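Local coordinates for penicillin-binding protein PbpB (Mycobacterium tuberculosis, PDB 6KGU) that synthesises cross-linked peptidoglycan for the mycobacterial cell wall and is a target of beta-lactam antibiotics such as aztreonam, at residues 241-244 against 245-248; 435-438 against 439-443. All coordinates share one frame; numbering follows the deposited sequence.

Contact 1 (241-248) and contact 2 (435-443) lie on opposite sides of the centre of the chain. Their centres are 44 Å apart and their nearest atoms about 29 Å, so they do not touch. Both belong to the transpeptidase domain. Contact 1 comes first along the chain, in the loop between strand 233-238 and helix 259-262. Strand 233-238 is an outermost strand of the antiparallel sheet. Contact 2 follows much later, at the start of helix 436-445, which packs against helix 272-281. One is a turn in a loop and the other a helix start. Both are local structure away from the active site.

Contact 1: residues 241-244 against 245-248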
loop_
_atom_site.group_PDB
_atom_site.type_symbol
_atom_site.label_atom_id
_atom_site.label_comp_id
_atom_site.label_asym_id
_atom_site.label_seq_id
_atom_site.Cartn_x
_atom_site.Cartn_y
_atom_site.Cartn_z
ATOM N N THR A 241 -16.221 -2.672 5.722
ATOM C CA THR A 241 -15.787 -4.037 6.004
ATOM C C THR A 241 -16.895 -4.825 6.687
ATOM O O THR A 241 -17.495 -4.360 7.664
ATOM C CB THR A 241 -14.552 -4.036 6.901
ATOM O OG1 THR A 241 -13.516 -3.236 6.312
ATOM C CG2 THR A 241 -14.040 -5.456 7.093
ATOM N N PHE A 242 -17.124 -6.048 6.216
ATOM C CA PHE A 242 -18.210 -6.854 6.751
ATOM C C PHE A 242 -17.924 -7.295 8.187
ATOM O O PHE A 242 -16.810 -7.177 8.713
ATOM C CB PHE A 242 -18.452 -8.075 5.875
ATOM C CG PHE A 242 -17.522 -9.232 6.155
ATOM C CD1 PHE A 242 -16.152 -9.113 5.947
ATOM C CD2 PHE A 242 -18.024 -10.445 6.591
ATOM C CE1 PHE A 242 -15.291 -10.185 6.175
ATOM C CE2 PHE A 242 -17.175 -11.513 6.822
ATOM C CZ PHE A 242 -15.798 -11.381 6.605
ATOM N N ASP A 243 -18.959 -7.833 8.820
ATOM C CA ASP A 243 -18.843 -8.298 10.199
ATOM C C ASP A 243 -18.988 -9.811 10.226
ATOM O O ASP A 243 -20.111 -10.322 10.080
ATOM C CB ASP A 243 -19.910 -7.638 11.074
ATOM C CG ASP A 243 -19.806 -8.031 12.534
ATOM O OD1 ASP A 243 -19.013 -8.936 12.893
ATOM O OD2 ASP A 243 -20.552 -7.435 13.324
ATOM N N PRO A 244 -17.901 -10.563 10.415
ATOM C CA PRO A 244 -18.004 -12.030 10.390
ATOM C C PRO A 244 -18.739 -12.627 11.584
ATOM O O PRO A 244 -18.993 -13.834 11.580
ATOM C CB PRO A 244 -16.541 -12.479 10.360
ATOM C CG PRO A 244 -15.798 -11.377 11.073
ATOM C CD PRO A 244 -16.533 -10.100 10.724
ATOM N N SER A 245 -19.085 -11.846 12.606
ATOM C CA SER A 245 -19.982 -12.363 13.635
ATOM C C SER A 245 -21.430 -12.409 13.164
ATOM O O SER A 245 -22.302 -12.822 13.931
ATOM C CB SER A 245 -19.883 -11.517 14.909
ATOM O OG SER A 245 -20.531 -10.253 14.754
ATOM N N GLN A 246 -21.703 -11.974 11.940
ATOM C CA GLN A 246 -23.035 -11.928 11.362
ATOM C C GLN A 246 -23.060 -12.755 10.092
ATOM O O GLN A 246 -22.043 -12.928 9.428
ATOM C CB GLN A 246 -23.458 -10.491 11.028
ATOM C CG GLN A 246 -24.423 -9.885 12.010
ATOM C CD GLN A 246 -23.841 -9.786 13.390
ATOM O OE1 GLN A 246 -22.668 -9.443 13.553
ATOM N NE2 GLN A 246 -24.653 -10.087 14.403
ATOM N N ASP A 247 -24.245 -13.233 9.737
ATOM C CA ASP A 247 -24.384 -14.095 8.575
ATOM C C ASP A 247 -24.019 -13.357 7.293
ATOM O O ASP A 247 -24.497 -12.248 7.035
ATOM C CB ASP A 247 -25.808 -14.624 8.481
ATOM C CG ASP A 247 -26.023 -15.444 7.234
ATOM O OD1 ASP A 247 -25.518 -16.588 7.180
ATOM O OD2 ASP A 247 -26.675 -14.942 6.301
ATOM N N ILE A 248 -23.189 -13.999 6.476
ATOM C CA ILE A 248 -22.690 -13.376 5.257
ATOM C C ILE A 248 -23.844 -13.012 4.327
ATOM O O ILE A 248 -23.816 -11.970 3.653
ATOM C CB ILE A 248 -21.664 -14.314 4.582
ATOM C CG1 ILE A 248 -20.727 -13.518 3.698
ATOM C CG2 ILE A 248 -22.334 -15.460 3.812
ATOM C CD1 ILE A 248 -19.833 -12.637 4.508
#
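The Phe242 ring is met obliquely by Ile248, whose CD1 lies 3.5 Å from Phe242 CD2. Over one face of the same ring sits Pro244 CD, 4.2 Å above the plane and displaced toward the rim. The ring also touches Ala135 of helix 135-138 and Leu256. Ile248 also touches Leu256, so the three side chains make a small apolar cluster within the loop.

The polar half of the contact is built round Asp243. CG stands anti to the backbone N (chi1 -177°), which carries the carboxylate forward along the chain to Ser245. Ser245 N donates to Asp243 OD1 at 2.9 Å. The donor comes from above the carboxylate plane, 46° out of it. Ser245 OG lies 2.7 Å from the same OD1 and is a likely second donor, though another acceptor is within reach of its proton. The bond from Ser245 N, with the hydroxyl if it donates, would limit the rotation of the carboxylate.

The backbone closes the turn, with Gln246 N bonded to Asp243 O at 3.0 Å. Gln251 OE1 accepts from Asp243 N, and the backbone of Phe242 bonds to that of Gln255. The turn is thus tied to the later part of its own loop. The arrangement is a type I beta turn from Asp243 to Gln246 with an Asx turn formed by its first residue, in a surface loop of the transpeptidase domain.

Contact 2: residues 435-438 against 439-443; sequences SAQT and AQTVR
Gln437 O is approached by two groups of Thr441. Thr441 N donates to Gln437 O at 3.1 Å, the ordinary helical bond. Thr441 OG1 lies at the same 3.1 Å from Gln437 O and probably donates too, but its proton has another acceptor within reach. With chi1 at -69°, OG1 lies beside the backbone N of Thr441 and reaches toward the N-terminal turn, where Gln437 O sits. A water links the two side chains. It is 3.0 Å from Thr441 OG1 and gives a weak bond to Gln437 OE1.

The neighbouring turns are held by regular helical bonds. Ala439 N donates to Ser435 O at 2.9 Å, almost straight at 175°. Gln440 N bonds to Ala436 O and Val442 N to Thr438 O. Ser435 is the N-cap, and its OG accepts from Thr438 N at 3.0 Å. This occupies an amide that has no earlier helical carbonyl to bond to.

The side chains of Gln437 and Gln440 cross at about a right angle, and their amides make no hydrogen bond to each other. Gln440 NE2 bonds instead to Asp403, which also forms a salt bridge with Arg443. Gln440 CA lies 3.9 Å above the centre of the Arg443 guanidinium. Thr438 OG1 bonds to Glu281, which also accepts from Ser435 N. The chemistry implies a helix start capped by the side chain of Ser435, the residue just before it, and tied by Glu281 to the end of helix 272-281, with the charges of Arg443 and Asp403 probably offsetting each other.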
loop_
_atom_site.group_PDB
_atom_site.type_symbol
_atom_site.label_atom_id
_atom_site.label_comp_id
_atom_site.label_asym_id
_atom_site.label_seq_id
_atom_site.Cartn_x
_atom_site.Cartn_y
_atom_site.Cartn_z
ATOM N N SER A 435 21.075 1.636 -4.023
ATOM C CA SER A 435 21.988 1.708 -2.890
ATOM C C SER A 435 21.340 2.453 -1.723
ATOM O O SER A 435 20.330 3.156 -1.876
ATOM C CB SER A 435 23.299 2.405 -3.280
ATOM O OG SER A 435 23.117 3.806 -3.470
ATOM N N ALA A 436 21.941 2.292 -0.536
ATOM C CA ALA A 436 21.479 3.057 0.622
ATOM C C ALA A 436 21.556 4.549 0.345
ATOM O O ALA A 436 20.639 5.307 0.691
ATOM C CB ALA A 436 22.296 2.699 1.861
ATOM N N GLN A 437 22.633 4.988 -0.322
ATOM C CA GLN A 437 22.840 6.397 -0.613
ATOM C C GLN A 437 21.757 6.935 -1.544
ATOM O O GLN A 437 21.282 8.059 -1.368
ATOM C CB GLN A 437 24.245 6.601 -1.199
ATOM C CG GLN A 437 24.438 7.965 -1.845
ATOM C CD GLN A 437 24.506 9.092 -0.811
ATOM O OE1 GLN A 437 24.275 10.249 -1.140
ATOM N NE2 GLN A 437 24.768 8.749 0.430
ATOM N N THR A 438 21.404 6.145 -2.561
ATOM C CA THR A 438 20.309 6.526 -3.448
ATOM C C THR A 438 18.995 6.607 -2.680
ATOM O O THR A 438 18.272 7.612 -2.766
ATOM C CB THR A 438 20.191 5.526 -4.598
ATOM O OG1 THR A 438 21.338 5.619 -5.440
ATOM C CG2 THR A 438 18.944 5.821 -5.447
ATOM N N ALA A 439 18.671 5.562 -1.924
ATOM C CA ALA A 439 17.441 5.545 -1.141
ATOM C C ALA A 439 17.327 6.769 -0.236
ATOM O O ALA A 439 16.264 7.392 -0.155
ATOM C CB ALA A 439 17.377 4.265 -0.313
ATOM N N GLN A 440 18.410 7.125 0.461
ATOM C CA GLN A 440 18.377 8.291 1.341
ATOM C C GLN A 440 18.136 9.570 0.553
ATOM O O GLN A 440 17.411 10.464 1.006
ATOM C CB GLN A 440 19.685 8.381 2.137
ATOM C CG GLN A 440 19.788 7.304 3.224
ATOM C CD GLN A 440 21.217 6.928 3.552
ATOM O OE1 GLN A 440 22.144 7.672 3.254
ATOM N NE2 GLN A 440 21.400 5.768 4.162
ATOM N N THR A 441 18.727 9.665 -0.639
ATOM C CA THR A 441 18.541 10.836 -1.483
ATOM C C THR A 441 17.105 10.939 -1.996
ATOM O O THR A 441 16.525 12.033 -2.023
ATOM C CB THR A 441 19.548 10.783 -2.636
ATOM O OG1 THR A 441 20.864 10.989 -2.110
ATOM C CG2 THR A 441 19.260 11.840 -3.691
ATOM N N VAL A 442 16.504 9.815 -2.386
ATOM C CA VAL A 442 15.133 9.858 -2.885
ATOM C C VAL A 442 14.158 10.233 -1.762
ATOM O O VAL A 442 13.241 11.034 -1.966
ATOM C CB VAL A 442 14.763 8.514 -3.541
ATOM C CG1 VAL A 442 13.264 8.450 -3.833
ATOM C CG2 VAL A 442 15.589 8.290 -4.837
ATOM N N ARG A 443 14.348 9.668 -0.568
ATOM C CA ARG A 443 13.543 10.042 0.602
ATOM C C ARG A 443 13.595 11.539 0.862
ATOM O O ARG A 443 12.565 12.171 1.131
ATOM C CB ARG A 443 14.028 9.307 1.865
ATOM C CG ARG A 443 13.795 7.821 1.896
ATOM C CD ARG A 443 13.801 7.274 3.331
ATOM N NE ARG A 443 15.018 7.547 4.098
ATOM C CZ ARG A 443 16.050 6.709 4.201
ATOM N NH1 ARG A 443 16.052 5.563 3.540
ATOM N NH2 ARG A 443 17.094 7.024 4.949
HETATM O O HOH W 1 22.964 10.250 -4.173
#